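Local coordinates for protein 4-alpha-glucanotransferase (Aquifex aeolicus, PDB 1TZ7) that is an amylomaltase of the 4-alpha-glucanotransferase family, also called disproportionating enzyme or D-enzyme, built round an eight-stranded parallel beta/alpha barrel, at residues V30-K44 and G86-E98. Residues are numbered along the deposited sequence; the frame is centred on the assembly and turned at random.
Sequences VTSLPSPYGIGDLGK and GNYVLIDPEELLE
Pro-93 lies over one face of the Tyr-37 ring, its CG 3.9 Å from the ring centroid and 25° off the normal, a CH-pi contact displaced toward the rim; Glu-94 sits at the edge of the same ring. There Tyr-37 OH donates to Glu-94 OE1 over 2.8 Å, meeting the anti lone pair, with ring and carboxylate planes almost perpendicular at 89°. Glu-94 CG already lies beside the hydroxyl, 3.3 Å from Tyr-37 OH.

The carboxylates of Asp-41 and Asp-92 are turned only 26° apart, yet each is tied into its own segment. Asp-41 OD1 takes Gly-43 N in an Asx turn at 3.0 Å, whereas Asp-92 OD1 accepts from Glu-94 N at 3.1 Å, approached from above its carboxylate plane, a capping bond in the turn that leads into the helix. The backbones join where Leu-42 N donates to Leu-90 O (3.0 Å). Farther along, the Leu-90 methyl CD2 packs against Thr-31 CG2 at 3.5 Å and, more loosely, against Val-30 CG1. Helix 117-133 packs on Ile-39, Val-89 and Pro-93, and its Lys-124 NZ is hydrogen-bonded to the carbonyl oxygens of Val-89 and Ile-91.

The contact thus joins the loop between barrel strand 23-27 and helix 44-56 to segment 86-98, which runs into helix 94-98. With Asp-41 OD2 and Asp-92 OD1 4.1 Å apart, their like charges probably repel, a cost that the backbone N-H groups held by each carboxylate would partly offset.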
loop_
_atom_site.group_PDB
_atom_site.type_symbol
_atom_site.label_atom_id
_atom_site.label_comp_id
_atom_site.label_asym_id
_atom_site.label_seq_id
_atom_site.Cartn_x
_atom_site.Cartn_y
_atom_site.Cartn_z
ATOM N N VAL A 30 -6.291 -1.019 6.261
ATOM C CA VAL A 30 -7.600 -1.623 6.466
ATOM C C VAL A 30 -7.531 -2.792 7.464
ATOM O O VAL A 30 -8.436 -2.975 8.264
ATOM C CB VAL A 30 -8.206 -2.115 5.118
ATOM C CG1 VAL A 30 -9.523 -2.829 5.347
ATOM C CG2 VAL A 30 -8.402 -0.927 4.148
ATOM N N THR A 31 -6.444 -3.571 7.409
ATOM C CA THR A 31 -6.308 -4.766 8.266
ATOM C C THR A 31 -6.311 -4.398 9.743
ATOM O O THR A 31 -6.721 -5.193 10.579
ATOM C CB THR A 31 -5.006 -5.541 7.938
ATOM O OG1 THR A 31 -3.869 -4.680 8.088
ATOM C CG2 THR A 31 -4.971 -5.978 6.475
ATOM N N SER A 32 -5.845 -3.189 10.055
ATOM C CA SER A 32 -5.682 -2.751 11.445
ATOM C C SER A 32 -7.009 -2.326 12.096
ATOM O O SER A 32 -7.078 -2.156 13.313
ATOM C CB SER A 32 -4.674 -1.600 11.523
ATOM O OG SER A 32 -3.407 -2.009 11.057
ATOM N N LEU A 33 -8.052 -2.161 11.283
ATOM C CA LEU A 33 -9.407 -1.873 11.801
ATOM C C LEU A 33 -9.850 -2.991 12.750
ATOM O O LEU A 33 -9.554 -4.162 12.510
ATOM C CB LEU A 33 -10.413 -1.778 10.644
ATOM C CG LEU A 33 -10.819 -0.426 10.014
ATOM C CD1 LEU A 33 -10.285 0.827 10.661
ATOM C CD2 LEU A 33 -10.758 -0.398 8.482
ATOM N N PRO A 34 -10.563 -2.629 13.826
ATOM C CA PRO A 34 -10.988 -3.603 14.843
ATOM C C PRO A 34 -12.284 -4.364 14.483
ATOM O O PRO A 34 -13.202 -4.437 15.301
ATOM C CB PRO A 34 -11.205 -2.729 16.080
ATOM C CG PRO A 34 -11.647 -1.404 15.532
ATOM C CD PRO A 34 -10.991 -1.257 14.164
ATOM N N SER A 35 -12.340 -4.930 13.283
ATOM C CA SER A 35 -13.506 -5.691 12.849
ATOM C C SER A 35 -13.529 -7.066 13.524
ATOM O O SER A 35 -12.491 -7.568 13.946
ATOM C CB SER A 35 -13.497 -5.854 11.332
ATOM O OG SER A 35 -13.381 -4.597 10.686
ATOM N N PRO A 36 -14.716 -7.668 13.625
ATOM C CA PRO A 36 -14.922 -8.822 14.503
ATOM C C PRO A 36 -14.513 -10.179 13.903
ATOM O O PRO A 36 -14.690 -11.187 14.573
ATOM C CB PRO A 36 -16.447 -8.797 14.768
ATOM C CG PRO A 36 -17.007 -7.655 13.891
ATOM C CD PRO A 36 -15.951 -7.287 12.925
ATOM N N TYR A 37 -13.981 -10.204 12.676
ATOM C CA TYR A 37 -13.776 -11.484 11.969
ATOM C C TYR A 37 -12.293 -11.796 11.697
ATOM O O TYR A 37 -11.942 -12.366 10.658
ATOM C CB TYR A 37 -14.593 -11.508 10.678
ATOM C CG TYR A 37 -16.067 -11.335 10.932
ATOM C CD1 TYR A 37 -16.806 -12.342 11.540
ATOM C CD2 TYR A 37 -16.719 -10.156 10.593
ATOM C CE1 TYR A 37 -18.156 -12.189 11.790
ATOM C CE2 TYR A 37 -18.071 -9.990 10.838
ATOM C CZ TYR A 37 -18.787 -11.014 11.439
ATOM O OH TYR A 37 -20.131 -10.862 11.688
ATOM N N GLY A 38 -11.434 -11.430 12.652
ATOM C CA GLY A 38 -10.046 -11.870 12.655
ATOM C C GLY A 38 -9.120 -10.873 11.996
ATOM O O GLY A 38 -7.907 -10.975 12.108
ATOM N N ILE A 39 -9.703 -9.902 11.309
ATOM C CA ILE A 39 -8.941 -8.921 10.553
ATOM C C ILE A 39 -9.841 -7.727 10.214
ATOM O O ILE A 39 -11.063 -7.856 10.181
ATOM C CB ILE A 39 -8.378 -9.574 9.245
ATOM C CG1 ILE A 39 -7.345 -8.666 8.592
ATOM C CG2 ILE A 39 -9.513 -9.892 8.262
ATOM C CD1 ILE A 39 -6.412 -9.400 7.645
ATOM N N GLY A 40 -9.232 -6.573 9.973
ATOM C CA GLY A 40 -9.978 -5.390 9.572
ATOM C C GLY A 40 -10.568 -5.559 8.180
ATOM O O GLY A 40 -9.984 -6.242 7.335
ATOM N N ASP A 41 -11.732 -4.941 7.943
ATOM C CA ASP A 41 -12.434 -5.089 6.666
ATOM C C ASP A 41 -13.133 -3.781 6.227
ATOM O O ASP A 41 -13.029 -2.754 6.898
ATOM C CB ASP A 41 -13.450 -6.257 6.737
ATOM C CG ASP A 41 -14.463 -6.096 7.861
ATOM O OD1 ASP A 41 -15.033 -5.000 8.006
ATOM O OD2 ASP A 41 -14.758 -7.023 8.639
ATOM N N LEU A 42 -13.834 -3.839 5.096
ATOM C CA LEU A 42 -14.418 -2.647 4.485
ATOM C C LEU A 42 -15.849 -2.401 4.987
ATOM O O LEU A 42 -16.635 -1.702 4.337
ATOM C CB LEU A 42 -14.420 -2.787 2.958
ATOM C CG LEU A 42 -13.068 -3.100 2.309
ATOM C CD1 LEU A 42 -13.218 -3.278 0.806
ATOM C CD2 LEU A 42 -12.059 -2.018 2.622
ATOM N N GLY A 43 -16.177 -2.971 6.143
ATOM C CA GLY A 43 -17.517 -2.882 6.691
ATOM C C GLY A 43 -17.626 -1.872 7.820
ATOM O O GLY A 43 -16.934 -0.855 7.830
ATOM N N LYS A 44 -18.499 -2.173 8.775
ATOM C CA LYS A 44 -18.931 -1.217 9.805
ATOM C C LYS A 44 -17.775 -0.387 10.397
ATOM O O LYS A 44 -17.903 0.820 10.577
ATOM C CB LYS A 44 -19.656 -1.978 10.923
ATOM C CG LYS A 44 -20.043 -1.137 12.127
ATOM C CD LYS A 44 -21.091 -1.869 12.996
ATOM C CE LYS A 44 -20.813 -1.712 14.494
ATOM N NZ LYS A 44 -21.522 -0.538 15.081
ATOM N N GLY A 86 -7.988 -6.713 -5.693
ATOM C CA GLY A 86 -8.167 -6.442 -4.285
ATOM C C GLY A 86 -7.993 -7.689 -3.425
ATOM O O GLY A 86 -8.089 -8.816 -3.912
ATOM N N ASN A 87 -7.742 -7.470 -2.139
ATOM C CA ASN A 87 -7.423 -8.543 -1.197
ATOM C C ASN A 87 -8.699 -9.058 -0.517
ATOM O O ASN A 87 -9.357 -8.320 0.215
ATOM C CB ASN A 87 -6.443 -8.004 -0.137
ATOM C CG ASN A 87 -5.767 -9.102 0.658
ATOM O OD1 ASN A 87 -5.952 -10.298 0.389
ATOM N ND2 ASN A 87 -4.975 -8.702 1.650
ATOM N N TYR A 88 -9.042 -10.327 -0.760
ATOM C CA TYR A 88 -10.368 -10.844 -0.395
ATOM C C TYR A 88 -10.577 -10.953 1.130
ATOM O O TYR A 88 -11.712 -10.989 1.598
ATOM C CB TYR A 88 -10.640 -12.204 -1.080
ATOM C CG TYR A 88 -9.915 -13.407 -0.464
ATOM C CD1 TYR A 88 -10.477 -14.120 0.597
ATOM C CD2 TYR A 88 -8.686 -13.837 -0.968
ATOM C CE1 TYR A 88 -9.823 -15.224 1.153
ATOM C CE2 TYR A 88 -8.023 -14.940 -0.419
ATOM C CZ TYR A 88 -8.596 -15.628 0.639
ATOM O OH TYR A 88 -7.946 -16.719 1.181
ATOM N N VAL A 89 -9.481 -10.993 1.893
ATOM C CA VAL A 89 -9.576 -11.074 3.361
ATOM C C VAL A 89 -10.037 -9.744 3.984
ATOM O O VAL A 89 -10.384 -9.695 5.167
ATOM C CB VAL A 89 -8.226 -11.508 4.014
ATOM C CG1 VAL A 89 -7.854 -12.914 3.579
ATOM C CG2 VAL A 89 -7.115 -10.526 3.683
ATOM N N LEU A 90 -10.041 -8.675 3.180
ATOM C CA LEU A 90 -10.526 -7.367 3.632
ATOM C C LEU A 90 -12.036 -7.212 3.411
ATOM O O LEU A 90 -12.612 -6.186 3.747
ATOM C CB LEU A 90 -9.793 -6.246 2.901
ATOM C CG LEU A 90 -8.266 -6.302 2.933
ATOM C CD1 LEU A 90 -7.682 -5.133 2.157
ATOM C CD2 LEU A 90 -7.754 -6.304 4.360
ATOM N N ILE A 91 -12.667 -8.230 2.847
ATOM C CA ILE A 91 -14.093 -8.168 2.565
ATOM C C ILE A 91 -14.905 -8.322 3.848
ATOM O O ILE A 91 -14.591 -9.158 4.699
ATOM C CB ILE A 91 -14.491 -9.249 1.539
ATOM C CG1 ILE A 91 -13.995 -8.851 0.147
ATOM C CG2 ILE A 91 -16.010 -9.444 1.527
ATOM C CD1 ILE A 91 -14.106 -9.957 -0.897
ATOM N N ASP A 92 -15.943 -7.504 3.977
ATOM C CA ASP A 92 -16.876 -7.599 5.091
ATOM C C ASP A 92 -17.904 -8.705 4.817
ATOM O O ASP A 92 -18.725 -8.579 3.917
ATOM C CB ASP A 92 -17.592 -6.255 5.285
ATOM C CG ASP A 92 -18.700 -6.323 6.319
ATOM O OD1 ASP A 92 -18.611 -7.162 7.241
ATOM O OD2 ASP A 92 -19.695 -5.574 6.288
ATOM N N PRO A 93 -17.853 -9.785 5.600
ATOM C CA PRO A 93 -18.730 -10.942 5.380
ATOM C C PRO A 93 -20.183 -10.688 5.797
ATOM O O PRO A 93 -21.066 -11.469 5.438
ATOM C CB PRO A 93 -18.100 -12.032 6.259
ATOM C CG PRO A 93 -17.376 -11.295 7.333
ATOM C CD PRO A 93 -16.954 -9.982 6.754
ATOM N N GLU A 94 -20.423 -9.613 6.548
ATOM C CA GLU A 94 -21.779 -9.282 6.996
ATOM C C GLU A 94 -22.653 -8.763 5.843
ATOM O O GLU A 94 -23.879 -8.817 5.921
ATOM C CB GLU A 94 -21.738 -8.254 8.135
ATOM C CG GLU A 94 -21.552 -8.877 9.514
ATOM C CD GLU A 94 -21.419 -7.842 10.619
ATOM O OE1 GLU A 94 -21.012 -8.219 11.740
ATOM O OE2 GLU A 94 -21.723 -6.659 10.369
ATOM N N GLU A 95 -22.019 -8.267 4.778
ATOM C CA GLU A 95 -22.750 -7.900 3.559
ATOM C C GLU A 95 -23.274 -9.139 2.849
ATOM O O GLU A 95 -24.348 -9.112 2.248
ATOM C CB GLU A 95 -21.864 -7.089 2.605
ATOM C CG GLU A 95 -22.660 -6.182 1.663
ATOM C CD GLU A 95 -21.913 -5.832 0.380
ATOM O OE1 GLU A 95 -22.423 -4.991 -0.388
ATOM O OE2 GLU A 95 -20.825 -6.394 0.138
ATOM N N LEU A 96 -22.512 -10.228 2.920
ATOM C CA LEU A 96 -22.952 -11.508 2.366
ATOM C C LEU A 96 -24.185 -12.033 3.117
ATOM O O LEU A 96 -25.046 -12.677 2.529
ATOM C CB LEU A 96 -21.819 -12.544 2.429
ATOM C CG LEU A 96 -20.501 -12.159 1.733
ATOM C CD1 LEU A 96 -19.404 -13.147 2.093
ATOM C CD2 LEU A 96 -20.685 -12.091 0.227
ATOM N N LEU A 97 -24.253 -11.748 4.417
ATOM C CA LEU A 97 -25.414 -12.123 5.237
ATOM C C LEU A 97 -26.634 -11.273 4.871
ATOM O O LEU A 97 -27.760 -11.764 4.856
ATOM C CB LEU A 97 -25.084 -11.956 6.736
ATOM C CG LEU A 97 -26.088 -12.494 7.785
ATOM C CD1 LEU A 97 -27.099 -11.422 8.185
ATOM C CD2 LEU A 97 -26.799 -13.753 7.308
ATOM N N GLU A 98 -26.397 -9.998 4.572
ATOM C CA GLU A 98 -27.479 -9.065 4.245
ATOM C C GLU A 98 -28.097 -9.387 2.882
ATOM O O GLU A 98 -29.275 -9.132 2.653
ATOM C CB GLU A 98 -26.959 -7.619 4.250
ATOM C CG GLU A 98 -27.786 -6.662 5.098
ATOM C CD GLU A 98 -26.973 -6.015 6.202
ATOM O OE1 GLU A 98 -27.058 -6.483 7.357
ATOM O OE2 GLU A 98 -26.248 -5.038 5.914
#